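Side-chain contacts in protein GLB-12 (Caenorhabditis elegans, PDB 4BJA), which binds heme as a redox-signalling globin essential for reproduction in the worm, and may also bind oxygen: residues Leu39-Glu42 / Thr43-Arg46; Pro87-Gly90 / Gly91-Arg95; Tyr97-Met100 / Glu101-Ser105; Phe195-Thr198 / Val199-Gln202. The protein carries 1 engineered substitution. All coordinates share one frame; numbering follows the deposited sequence. Where two conformers were deposited one is given.

In the fold
The four contacts come in order along an all-helical globin fold, on three helices. Contact 1 is on helix 34-46, contacts 2 and 3 on helix 87-108, and contact 4 on helix 185-214. Contacts 2 and 3 adjoin, centres about 15 Å apart, and both touch the heme. Contact 3 is the hub. Its centre is about 11 Å from that of contact 1, joined by the Arg41-Glu101 salt bridge, and about 14 Å from that of contact 4, joined by apolar packing. Leu40 and Phe195 link contacts 1 and 4. Contacts 1 and 2 lie farthest apart, centres about 23 Å. The helix that carries His92 is thus tied to helices from both ends of the fold.

Contact 1: Leu39-Glu42 / Thr43-Arg46; sequences LLRE and TWQR
Thr43 turns its hydroxyl back onto Leu39 one helical turn earlier. OG1 lies between the backbone N and the carbonyl carbon, chi1 55°, and donates to Leu39 O at 2.7 Å. The same oxygen takes the Thr43 N-H at 2.8 Å, so two bonds grip it. Leu39 CD2 packs 3.8 Å from Thr43 OG1. This is the tight, buried side. On another side, Arg41 bends at chi2 (59°) and lays its guanidinium against the Gln45 amide. The two planes are 20° apart and stacked, with Arg41 NE 3.6 Å from Gln45 CD. Arg41 NH1 also comes 3.4 Å from Trp44 CD1. Arg41 NH2 forms a salt bridge with Glu101, and NH1 probably bonds to Thr104. An alanine at Arg41 is likely to leave the carboxylate of Glu101 without its charged mate and the Gln45 amide without its stacking surface. The solvent side is looser. Glu42 OE1 and Arg46 NH2 are 4.9 Å apart, opposite charges not in contact, and Glu42 bonds instead to Tyr183. Helix 34-46, the globin A helix, is covered on several sides. Leu39 and Leu40 meet helix 185-214, Arg41 and Trp44 meet helix 87-108, and Thr43 and Trp44 reach helix 144-160.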
loop_
_atom_site.group_PDB
_atom_site.type_symbol
_atom_site.label_atom_id
_atom_site.label_comp_id
_atom_site.label_asym_id
_atom_site.label_seq_id
_atom_site.Cartn_x
_atom_site.Cartn_y
_atom_site.Cartn_z
ATOM N N LEU A 39 -16.369 5.371 -10.401
ATOM C CA LEU A 39 -17.344 5.630 -9.315
ATOM C C LEU A 39 -16.841 6.754 -8.398
ATOM O O LEU A 39 -17.623 7.662 -8.038
ATOM C CB LEU A 39 -17.615 4.331 -8.534
ATOM C CG LEU A 39 -18.510 4.440 -7.289
ATOM C CD1 LEU A 39 -18.886 3.063 -6.925
ATOM C CD2 LEU A 39 -17.796 5.078 -6.039
ATOM N N LEU A 40 -15.548 6.728 -8.039
ATOM C CA LEU A 40 -15.007 7.764 -7.132
ATOM C C LEU A 40 -15.206 9.116 -7.751
ATOM O O LEU A 40 -15.692 10.034 -7.080
ATOM C CB LEU A 40 -13.517 7.590 -6.868
ATOM C CG LEU A 40 -13.028 6.470 -6.030
ATOM C CD1 LEU A 40 -11.512 6.517 -6.092
ATOM C CD2 LEU A 40 -13.466 6.747 -4.589
ATOM N N ARG A 41 -14.831 9.258 -9.035
ATOM C CA ARG A 41 -15.000 10.525 -9.692
ATOM C C ARG A 41 -16.472 10.932 -9.836
ATOM O O ARG A 41 -16.813 12.088 -9.540
ATOM C CB ARG A 41 -14.279 10.554 -11.055
ATOM C CG ARG A 41 -14.286 11.937 -11.660
ATOM C CD ARG A 41 -13.641 12.978 -10.804
ATOM N NE ARG A 41 -13.637 14.275 -11.496
ATOM C CZ ARG A 41 -13.419 15.438 -10.892
ATOM N NH1 ARG A 41 -13.162 15.463 -9.580
ATOM N NH2 ARG A 41 -13.428 16.576 -11.604
ATOM N N GLU A 42 -17.332 10.017 -10.286
ATOM C CA GLU A 42 -18.750 10.379 -10.550
ATOM C C GLU A 42 -19.469 10.728 -9.247
ATOM O O GLU A 42 -20.201 11.706 -9.207
ATOM C CB GLU A 42 -19.465 9.267 -11.282
ATOM C CG GLU A 42 -18.967 9.065 -12.712
ATOM C CD GLU A 42 -19.897 8.198 -13.561
ATOM O OE1 GLU A 42 -20.574 7.308 -13.005
ATOM O OE2 GLU A 42 -19.935 8.384 -14.803
ATOM N N THR A 43 -19.231 9.942 -8.192
ATOM C CA THR A 43 -19.845 10.262 -6.897
ATOM C C THR A 43 -19.358 11.603 -6.318
ATOM O O THR A 43 -20.154 12.348 -5.754
ATOM C CB THR A 43 -19.732 9.140 -5.876
ATOM O OG1 THR A 43 -18.362 8.778 -5.743
ATOM C CG2 THR A 43 -20.548 7.916 -6.342
ATOM N N TRP A 44 -18.069 11.910 -6.417
ATOM C CA TRP A 44 -17.558 13.178 -5.976
ATOM C C TRP A 44 -18.189 14.322 -6.771
ATOM O O TRP A 44 -18.544 15.377 -6.209
ATOM C CB TRP A 44 -16.046 13.190 -6.119
ATOM C CG TRP A 44 -15.386 14.529 -5.808
ATOM C CD1 TRP A 44 -14.971 15.471 -6.715
ATOM C CD2 TRP A 44 -15.023 15.032 -4.515
ATOM N NE1 TRP A 44 -14.403 16.534 -6.065
ATOM C CE2 TRP A 44 -14.424 16.303 -4.713
ATOM C CE3 TRP A 44 -15.172 14.541 -3.197
ATOM C CZ2 TRP A 44 -13.915 17.082 -3.647
ATOM C CZ3 TRP A 44 -14.696 15.322 -2.151
ATOM C CH2 TRP A 44 -14.063 16.576 -2.374
ATOM N N GLN A 45 -18.303 14.143 -8.097
ATOM C CA GLN A 45 -18.921 15.170 -8.930
ATOM C C GLN A 45 -20.415 15.426 -8.691
ATOM O O GLN A 45 -20.895 16.526 -8.981
ATOM C CB GLN A 45 -18.703 14.815 -10.393
ATOM C CG GLN A 45 -17.275 15.083 -10.754
ATOM C CD GLN A 45 -17.113 15.058 -12.228
ATOM O OE1 GLN A 45 -17.364 14.028 -12.855
ATOM N NE2 GLN A 45 -16.707 16.184 -12.806
ATOM N N ARG A 46 -21.138 14.417 -8.204
ATOM C CA ARG A 46 -22.573 14.523 -7.900
ATOM C C ARG A 46 -22.787 15.519 -6.762
ATOM O O ARG A 46 -23.856 16.148 -6.661
ATOM C CB ARG A 46 -23.115 13.196 -7.397
ATOM C CG ARG A 46 -23.390 12.072 -8.348
ATOM C CD ARG A 46 -23.843 10.863 -7.445
ATOM N NE ARG A 46 -23.959 9.500 -7.999
ATOM C CZ ARG A 46 -23.913 9.149 -9.290
ATOM N NH1 ARG A 46 -23.730 10.046 -10.249
ATOM N NH2 ARG A 46 -24.060 7.869 -9.625
#

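Contact 2: Pro87-Gly90 / Gly91-Arg95. With HEM (protoporphyrin IX containing Fe), chain B.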
loop_
_atom_site.group_PDB
_atom_site.type_symbol
_atom_site.label_atom_id
_atom_site.label_comp_id
_atom_site.label_asym_id
_atom_site.label_seq_id
_atom_site.Cartn_x
_atom_site.Cartn_y
_atom_site.Cartn_z
ATOM N N PRO A 87 -6.861 32.279 8.081
ATOM C CA PRO A 87 -6.062 31.949 6.879
ATOM C C PRO A 87 -5.540 30.555 6.845
ATOM O O PRO A 87 -5.616 29.935 5.767
ATOM C CB PRO A 87 -4.882 32.913 6.942
ATOM C CG PRO A 87 -5.167 33.863 8.025
ATOM C CD PRO A 87 -6.366 33.477 8.800
ATOM N N LYS A 88 -4.971 30.059 7.949
ATOM C CA LYS A 88 -4.382 28.691 7.898
ATOM C C LYS A 88 -5.490 27.662 7.795
ATOM O O LYS A 88 -5.350 26.646 7.102
ATOM C CB LYS A 88 -3.510 28.396 9.112
ATOM C CG LYS A 88 -2.256 29.253 9.265
ATOM C CD LYS A 88 -1.240 28.673 10.274
ATOM C CE LYS A 88 -0.696 27.254 9.882
ATOM N NZ LYS A 88 0.150 26.604 11.002
ATOM N N PHE A 89 -6.608 27.931 8.471
ATOM C CA PHE A 89 -7.723 26.964 8.495
ATOM C C PHE A 89 -8.511 26.942 7.166
ATOM O O PHE A 89 -8.661 25.874 6.536
ATOM C CB PHE A 89 -8.620 27.239 9.697
ATOM C CG PHE A 89 -9.733 26.211 9.862
ATOM C CD1 PHE A 89 -9.452 24.932 10.357
ATOM C CD2 PHE A 89 -11.032 26.520 9.475
ATOM C CE1 PHE A 89 -10.516 23.982 10.508
ATOM C CE2 PHE A 89 -12.094 25.606 9.637
ATOM C CZ PHE A 89 -11.812 24.318 10.115
ATOM N N GLY A 90 -8.978 28.114 6.707
ATOM C CA GLY A 90 -9.673 28.216 5.447
ATOM C C GLY A 90 -8.687 27.792 4.344
ATOM O O GLY A 90 -9.106 27.181 3.366
ATOM N N GLY A 91 -7.387 28.062 4.526
ATOM C CA GLY A 91 -6.373 27.682 3.489
ATOM C C GLY A 91 -6.308 26.171 3.379
ATOM O O GLY A 91 -6.201 25.601 2.272
ATOM N N HIS A 92 -6.365 25.517 4.527
ATOM C CA HIS A 92 -6.245 24.079 4.515
ATOM C C HIS A 92 -7.455 23.425 3.884
ATOM O O HIS A 92 -7.327 22.377 3.226
ATOM C CB HIS A 92 -6.025 23.535 5.914
ATOM C CG HIS A 92 -5.429 22.172 5.889
ATOM N ND1 HIS A 92 -6.175 21.031 6.088
ATOM C CD2 HIS A 92 -4.176 21.760 5.575
ATOM C CE1 HIS A 92 -5.387 19.969 5.955
ATOM N NE2 HIS A 92 -4.174 20.383 5.641
ATOM N N ILE A 93 -8.648 23.957 4.183
ATOM C CA ILE A 93 -9.860 23.490 3.559
ATOM C C ILE A 93 -9.778 23.593 2.008
ATOM O O ILE A 93 -10.097 22.636 1.287
ATOM C CB ILE A 93 -11.087 24.248 4.099
ATOM C CG1 ILE A 93 -11.392 23.727 5.540
ATOM C CG2 ILE A 93 -12.261 24.076 3.157
ATOM C CD1 ILE A 93 -12.145 24.763 6.340
ATOM N N LEU A 94 -9.291 24.731 1.508
ATOM C CA LEU A 94 -9.108 24.915 0.083
ATOM C C LEU A 94 -8.117 23.859 -0.466
ATOM O O LEU A 94 -8.379 23.219 -1.500
ATOM C CB LEU A 94 -8.533 26.311 -0.161
ATOM C CG LEU A 94 -8.055 26.526 -1.602
ATOM C CD1 LEU A 94 -9.294 26.647 -2.449
ATOM C CD2 LEU A 94 -7.135 27.751 -1.676
ATOM N N ARG A 95 -7.002 23.678 0.224
ATOM C CA ARG A 95 -5.914 22.780 -0.249
ATOM C C ARG A 95 -6.387 21.338 -0.273
ATOM O O ARG A 95 -6.090 20.583 -1.223
ATOM C CB ARG A 95 -4.651 22.902 0.620
ATOM C CG ARG A 95 -3.910 24.263 0.435
ATOM C CD ARG A 95 -3.027 24.567 1.641
ATOM N NE ARG A 95 -2.020 25.636 1.442
ATOM C CZ ARG A 95 -2.279 26.942 1.493
ATOM N NH1 ARG A 95 -3.526 27.374 1.689
ATOM N NH2 ARG A 95 -1.299 27.825 1.323
HETATM C CHA HEM B . -0.779 21.820 3.781
HETATM C CHB HEM B . -3.593 18.132 2.393
HETATM C CHC HEM B . -3.654 16.474 6.905
HETATM C CHD HEM B . -1.547 20.539 8.397
HETATM C C1A HEM B . -1.479 20.938 3.030
HETATM C C2A HEM B . -1.572 20.957 1.581
HETATM C C3A HEM B . -2.359 19.926 1.230
HETATM C C4A HEM B . -2.785 19.243 2.432
HETATM C CMA HEM B . -2.807 19.487 -0.190
HETATM C CAA HEM B . -0.848 21.993 0.659
HETATM C CBA HEM B . 0.155 21.300 -0.275
HETATM C CGA HEM B . 1.169 20.663 0.566
HETATM O O1A HEM B . 1.698 21.345 1.488
HETATM O O2A HEM B . 1.395 19.448 0.323
HETATM C C1B HEM B . -3.777 17.358 3.500
HETATM C C2B HEM B . -4.392 16.036 3.495
HETATM C C3B HEM B . -4.398 15.587 4.718
HETATM C C4B HEM B . -3.810 16.596 5.561
HETATM C CMB HEM B . -4.908 15.309 2.243
HETATM C CAB HEM B . -4.932 14.190 5.133
HETATM C CBB HEM B . -5.288 13.982 6.377
HETATM C C1C HEM B . -3.081 17.414 7.692
HETATM C C2C HEM B . -2.941 17.326 9.124
HETATM C C3C HEM B . -2.354 18.434 9.540
HETATM C C4C HEM B . -2.131 19.291 8.398
HETATM C CMC HEM B . -3.374 16.108 9.976
HETATM C CAC HEM B . -2.018 18.742 11.018
HETATM C CBC HEM B . -1.021 19.579 11.247
HETATM C C1D HEM B . -1.228 21.275 7.312
HETATM C C2D HEM B . -0.763 22.629 7.350
HETATM C C3D HEM B . -0.521 23.015 5.925
HETATM C C4D HEM B . -0.858 21.856 5.149
HETATM C CMD HEM B . -0.541 23.540 8.579
HETATM C CAD HEM B . -0.045 24.383 5.401
HETATM C CBD HEM B . -1.296 25.104 4.871
HETATM C CGD HEM B . -2.302 25.530 5.938
HETATM O O1D HEM B . -1.958 25.691 7.128
HETATM O O2D HEM B . -3.465 25.733 5.567
HETATM N NA HEM B . -2.245 19.880 3.534
HETATM N NB HEM B . -3.419 17.695 4.803
HETATM N NC HEM B . -2.573 18.632 7.294
HETATM N ND HEM B . -1.286 20.846 5.981
HETATM FE FE HEM B . -2.387 19.291 5.388
#
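Phe89 and Ile93 meet through their first torsions. Phe89 CG stands anti to its N (chi1 -175°), while Ile93 CG1 stands anti to its carbonyl carbon (chi1 -74°). This brings Ile93 CD1 to 3.4 Å from Phe89 CE2, an apolar contact oblique to the ring. Ile93 N also bonds to Phe89 O, one of the four backbone bonds that join the two halves of this helical stretch. An adjoining side of the helix faces the heme. His92 is an axial ligand, with NE2 2.1 Å from the heme iron, and His127 supplies the other. Its CD2 is 3.1 Å from heme ND and its CE1 is 3.2 Å from NB, so the imidazole runs roughly along that diagonal. Lys88 O and propionate atom O2D are 2.6 Å apart, close enough to suggest that the acid may hold a proton. Arg95 rests its CD 3.5 Å from heme CAA, and CBD lies over one face of its guanidinium. Its NH1 gives a weak bond to Gly91 O at 3.3 Å. An alanine in place of Arg95 would probably leave heme CBD and CAA without this cover and Gly91 O without its side-chain bond. Ser126 also bonds to the heme. Helix 87-108 corresponds to globin helix E. The place of His92 on it is consistent with the distal histidine, here bound to the metal. Phe89 and Ile93 pack on helix 50-65, with Phe58 touching both, and Phe73 and Leu84 from loops close in beside them.

Contact 3: Tyr97-Met100 / Glu101-Ser105. With HEM (protoporphyrin IX containing Fe), chain B.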
loop_
_atom_site.group_PDB
_atom_site.type_symbol
_atom_site.label_atom_id
_atom_site.label_comp_id
_atom_site.label_asym_id
_atom_site.label_seq_id
_atom_site.Cartn_x
_atom_site.Cartn_y
_atom_site.Cartn_z
ATOM N N TYR A 97 -9.597 20.284 -0.347
ATOM C CA TYR A 97 -10.566 20.181 -1.426
ATOM C C TYR A 97 -9.870 20.033 -2.809
ATOM O O TYR A 97 -10.226 19.135 -3.601
ATOM C CB TYR A 97 -11.526 21.387 -1.414
ATOM C CG TYR A 97 -12.212 21.533 -2.741
ATOM C CD1 TYR A 97 -13.266 20.686 -3.104
ATOM C CD2 TYR A 97 -11.764 22.487 -3.669
ATOM C CE1 TYR A 97 -13.860 20.773 -4.393
ATOM C CE2 TYR A 97 -12.372 22.584 -4.931
ATOM C CZ TYR A 97 -13.404 21.722 -5.274
ATOM O OH TYR A 97 -13.998 21.810 -6.522
ATOM N N GLU A 98 -8.876 20.879 -3.076
ATOM C CA GLU A 98 -8.162 20.830 -4.393
ATOM C C GLU A 98 -7.446 19.497 -4.569
ATOM O O GLU A 98 -7.406 18.942 -5.677
ATOM C CB GLU A 98 -7.151 21.969 -4.524
ATOM C CG GLU A 98 -7.793 23.361 -4.615
ATOM C CD GLU A 98 -6.776 24.493 -4.542
ATOM O OE1 GLU A 98 -5.703 24.328 -3.900
ATOM O OE2 GLU A 98 -7.069 25.573 -5.109
ATOM N N PHE A 99 -6.873 18.993 -3.486
ATOM C CA PHE A 99 -6.181 17.689 -3.506
ATOM C C PHE A 99 -7.157 16.581 -3.857
ATOM O O PHE A 99 -6.820 15.726 -4.685
ATOM C CB PHE A 99 -5.560 17.472 -2.122
ATOM C CG PHE A 99 -5.073 16.077 -1.844
ATOM C CD1 PHE A 99 -5.919 15.112 -1.285
ATOM C CD2 PHE A 99 -3.726 15.765 -2.038
ATOM C CE1 PHE A 99 -5.439 13.845 -0.977
ATOM C CE2 PHE A 99 -3.233 14.510 -1.697
ATOM C CZ PHE A 99 -4.094 13.537 -1.189
ATOM N N MET A 100 -8.346 16.568 -3.241
ATOM C CA MET A 100 -9.350 15.549 -3.568
ATOM C C MET A 100 -9.914 15.700 -4.986
ATOM O O MET A 100 -10.193 14.720 -5.654
ATOM C CB MET A 100 -10.476 15.560 -2.517
ATOM C CG MET A 100 -9.967 15.077 -1.143
ATOM S SD MET A 100 -9.516 13.336 -1.218
ATOM C CE MET A 100 -10.772 12.875 -2.427
ATOM N N GLU A 101 -10.082 16.944 -5.429
ATOM C CA GLU A 101 -10.573 17.241 -6.770
ATOM C C GLU A 101 -9.580 16.657 -7.793
ATOM O O GLU A 101 -9.949 15.967 -8.739
ATOM C CB GLU A 101 -10.661 18.752 -6.964
ATOM C CG GLU A 101 -10.951 19.194 -8.400
ATOM C CD GLU A 101 -12.280 18.676 -8.986
ATOM O OE1 GLU A 101 -13.183 18.130 -8.283
ATOM O OE2 GLU A 101 -12.448 18.847 -10.215
ATOM N N GLN A 102 -8.316 16.949 -7.583
ATOM C CA GLN A 102 -7.277 16.533 -8.550
ATOM C C GLN A 102 -7.120 15.027 -8.504
ATOM O O GLN A 102 -6.984 14.339 -9.554
ATOM C CB GLN A 102 -5.945 17.088 -8.103
ATOM C CG GLN A 102 -5.662 18.545 -8.203
ATOM C CD GLN A 102 -4.240 18.778 -7.660
ATOM O OE1 GLN A 102 -4.043 19.147 -6.489
ATOM N NE2 GLN A 102 -3.246 18.440 -8.480
ATOM N N LEU A 103 -7.076 14.495 -7.280
ATOM C CA LEU A 103 -6.819 13.052 -7.106
ATOM C C LEU A 103 -7.974 12.244 -7.740
ATOM O O LEU A 103 -7.728 11.275 -8.480
ATOM C CB LEU A 103 -6.645 12.738 -5.592
ATOM C CG LEU A 103 -6.375 11.341 -5.125
ATOM C CD1 LEU A 103 -5.208 10.683 -5.946
ATOM C CD2 LEU A 103 -6.035 11.459 -3.612
ATOM N N THR A 104 -9.226 12.635 -7.493
ATOM C CA THR A 104 -10.359 11.868 -8.053
ATOM C C THR A 104 -10.391 12.015 -9.585
ATOM O O THR A 104 -10.710 11.068 -10.287
ATOM C CB THR A 104 -11.723 12.240 -7.499
ATOM O OG1 THR A 104 -11.980 13.644 -7.696
ATOM C CG2 THR A 104 -11.851 11.856 -6.005
ATOM N N SER A 105 -10.031 13.185 -10.079
ATOM C CA SER A 105 -9.965 13.408 -11.551
ATOM C C SER A 105 -8.856 12.528 -12.163
ATOM O O SER A 105 -9.051 11.904 -13.205
ATOM C CB SER A 105 -9.687 14.896 -11.849
ATOM O OG SER A 105 -9.653 15.091 -13.269
HETATM C CHA HEM B . -0.779 21.820 3.781
HETATM C CHB HEM B . -3.593 18.132 2.393
HETATM C CHC HEM B . -3.654 16.474 6.905
HETATM C CHD HEM B . -1.547 20.539 8.397
HETATM C C1A HEM B . -1.479 20.938 3.030
HETATM C C2A HEM B . -1.572 20.957 1.581
HETATM C C3A HEM B . -2.359 19.926 1.230
HETATM C C4A HEM B . -2.785 19.243 2.432
HETATM C CMA HEM B . -2.807 19.487 -0.190
HETATM C CAA HEM B . -0.848 21.993 0.659
HETATM C CBA HEM B . 0.155 21.300 -0.275
HETATM C CGA HEM B . 1.169 20.663 0.566
HETATM O O1A HEM B . 1.698 21.345 1.488
HETATM O O2A HEM B . 1.395 19.448 0.323
HETATM C C1B HEM B . -3.777 17.358 3.500
HETATM C C2B HEM B . -4.392 16.036 3.495
HETATM C C3B HEM B . -4.398 15.587 4.718
HETATM C C4B HEM B . -3.810 16.596 5.561
HETATM C CMB HEM B . -4.908 15.309 2.243
HETATM C CAB HEM B . -4.932 14.190 5.133
HETATM C CBB HEM B . -5.288 13.982 6.377
HETATM C C1C HEM B . -3.081 17.414 7.692
HETATM C C2C HEM B . -2.941 17.326 9.124
HETATM C C3C HEM B . -2.354 18.434 9.540
HETATM C C4C HEM B . -2.131 19.291 8.398
HETATM C CMC HEM B . -3.374 16.108 9.976
HETATM C CAC HEM B . -2.018 18.742 11.018
HETATM C CBC HEM B . -1.021 19.579 11.247
HETATM C C1D HEM B . -1.228 21.275 7.312
HETATM C C2D HEM B . -0.763 22.629 7.350
HETATM C C3D HEM B . -0.521 23.015 5.925
HETATM C C4D HEM B . -0.858 21.856 5.149
HETATM C CMD HEM B . -0.541 23.540 8.579
HETATM C CAD HEM B . -0.045 24.383 5.401
HETATM C CBD HEM B . -1.296 25.104 4.871
HETATM C CGD HEM B . -2.302 25.530 5.938
HETATM O O1D HEM B . -1.958 25.691 7.128
HETATM O O2D HEM B . -3.465 25.733 5.567
HETATM N NA HEM B . -2.245 19.880 3.534
HETATM N NB HEM B . -3.419 17.695 4.803
HETATM N NC HEM B . -2.573 18.632 7.294
HETATM N ND HEM B . -1.286 20.846 5.981
HETATM FE FE HEM B . -2.387 19.291 5.388
#
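The N-H groups of Glu101, Gln102, Leu103 and Thr104 each bond, N to O at 2.9 Å, to the carbonyl four residues back, at Tyr97, Glu98, Phe99 and Met100, in a regular alpha-helix. This is the middle of helix 87-108, the E helix of the globin fold. Phe99 is the residue here that lines the heme pocket. With CG anti to the backbone N (chi1 167°), its ring reaches the porphyrin edge. Methyl CMB of the heme sits over one face of the ring, offset toward the rim, 3.6 Å from Phe99 CE1. Leu103 runs alongside Phe99 and points the same way. Its CD2 touches Phe99 CE1 at 3.6 Å, oblique to the ring. Helix 113-126 covers both residues, with Leu119 against Phe99 and Val120 against Leu103. The polar side faces helix 34-46. There Tyr97 and Glu101 lie side by side, with ring and carboxylate planes 22° apart. Tyr97 OH and Glu101 OE1 are 4.2 Å apart, too far to bond. The carboxylate is spoken for elsewhere, since OE1 takes the indole N-H of Trp44 and OE2 pairs with Arg41. Two partners from one helix should hold it against turning. On the exposed flank Gln102 CG lies 3.1 Å from Glu98 O. Thr104 OG1 probably accepts from Arg41 NH1. The same hydroxyl is turned back along the helix (chi1 57°), so Met100 O accepts twice from one residue, from Thr104 N and from Thr104 OG1, which is 2.9 Å away.

Contact 4: Phe195-Thr198 / Val199-Gln202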
loop_
_atom_site.group_PDB
_atom_site.type_symbol
_atom_site.label_atom_id
_atom_site.label_comp_id
_atom_site.label_asym_id
_atom_site.label_seq_id
_atom_site.Cartn_x
_atom_site.Cartn_y
_atom_site.Cartn_z
ATOM N N PHE A 195 -10.395 3.706 -1.084
ATOM C CA PHE A 195 -9.704 4.854 -1.559
ATOM C C PHE A 195 -9.112 5.660 -0.394
ATOM O O PHE A 195 -7.905 5.978 -0.358
ATOM C CB PHE A 195 -10.671 5.724 -2.427
ATOM C CG PHE A 195 -10.139 7.093 -2.756
ATOM C CD1 PHE A 195 -8.908 7.252 -3.417
ATOM C CD2 PHE A 195 -10.862 8.241 -2.389
ATOM C CE1 PHE A 195 -8.383 8.519 -3.716
ATOM C CE2 PHE A 195 -10.330 9.517 -2.672
ATOM C CZ PHE A 195 -9.096 9.659 -3.352
ATOM N N LEU A 196 -9.963 6.031 0.556
ATOM C CA LEU A 196 -9.510 6.923 1.628
ATOM C C LEU A 196 -8.477 6.223 2.534
ATOM O O LEU A 196 -7.529 6.869 3.028
ATOM C CB LEU A 196 -10.718 7.438 2.397
ATOM C CG LEU A 196 -11.557 8.451 1.609
ATOM C CD1 LEU A 196 -12.755 8.796 2.439
ATOM C CD2 LEU A 196 -10.788 9.709 1.307
ATOM N N ASN A 197 -8.642 4.914 2.760
ATOM C CA ASN A 197 -7.627 4.156 3.492
ATOM C C ASN A 197 -6.281 4.088 2.774
ATOM O O ASN A 197 -5.232 4.122 3.404
ATOM C CB ASN A 197 -8.153 2.759 3.857
ATOM C CG ASN A 197 -9.127 2.855 5.049
ATOM O OD1 ASN A 197 -8.803 3.513 6.032
ATOM N ND2 ASN A 197 -10.257 2.217 4.980
ATOM N N THR A 198 -6.331 4.035 1.455
ATOM C CA THR A 198 -5.089 4.058 0.677
ATOM C C THR A 198 -4.450 5.456 0.749
ATOM O O THR A 198 -3.227 5.561 0.810
ATOM C CB THR A 198 -5.337 3.631 -0.793
ATOM O OG1 THR A 198 -5.925 2.315 -0.771
ATOM C CG2 THR A 198 -4.042 3.577 -1.573
ATOM N N VAL A 199 -5.269 6.524 0.763
ATOM C CA VAL A 199 -4.689 7.840 0.959
ATOM C C VAL A 199 -3.993 7.918 2.329
ATOM O O VAL A 199 -2.847 8.368 2.445
ATOM C CB VAL A 199 -5.756 8.942 0.815
ATOM C CG1 VAL A 199 -5.167 10.287 1.244
ATOM C CG2 VAL A 199 -6.267 8.966 -0.689
ATOM N N ILE A 200 -4.650 7.407 3.366
ATOM C CA ILE A 200 -4.007 7.393 4.695
ATOM C C ILE A 200 -2.690 6.626 4.665
ATOM O O ILE A 200 -1.676 7.114 5.142
ATOM C CB ILE A 200 -4.896 6.719 5.746
ATOM C CG1 ILE A 200 -6.144 7.566 5.978
ATOM C CG2 ILE A 200 -4.105 6.611 7.092
ATOM C CD1 ILE A 200 -7.266 6.825 6.799
ATOM N N SER A 201 -2.694 5.414 4.104
ATOM C CA SER A 201 -1.475 4.607 4.178
ATOM C C SER A 201 -0.321 5.281 3.407
ATOM O O SER A 201 0.811 5.289 3.895
ATOM C CB SER A 201 -1.725 3.209 3.682
ATOM O OG SER A 201 -1.911 3.235 2.304
ATOM N N GLN A 202 -0.611 5.859 2.231
ATOM C CA GLN A 202 0.482 6.432 1.432
ATOM C C GLN A 202 0.974 7.755 1.991
ATOM O O GLN A 202 2.183 8.042 1.937
ATOM C CB GLN A 202 0.045 6.558 -0.026
ATOM C CG GLN A 202 -0.237 5.167 -0.601
ATOM C CD GLN A 202 0.976 4.247 -0.422
ATOM O OE1 GLN A 202 2.021 4.482 -1.015
ATOM N NE2 GLN A 202 0.855 3.228 0.455
#
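Val199 sets a methyl over the ring of Phe195, one turn earlier in helix 185-214, the long C-terminal H helix of the globin fold. Val199 CG2 is anti to the carbonyl carbon and makes a CH-pi contact, 4.1 Å from the ring centroid and 28° off its normal. The two side chains lie side by side and pack on helix 87-108, where Leu103 touches both. Trp192 meets the Phe195 ring edge-to-face. Ile200 can be followed outward. Its CB is 3.5 Å from Asn197 O. CG1 runs over Leu196 O at 3.3 Å. At the tip, CD1 comes 3.7 Å from Asn197 OD1, beside which it runs in the same direction. These are van der Waals contacts. Ile149 of helix 144-160 packs on Ile200, and Glu25 of the second subunit touches Ile200 and Ser201, so this helix face also lies at the dimer interface. Thr198 turns its hydroxyl to Lys194 O, while Thr198 O accepts from Gln202 N at 3.0 Å. Gln202 is buried, and its OE1 is held by Arg121 and Trp117. The other end of that amide turns back, and NE2 gives a weak bond to Ser201 OG at 3.3 Å.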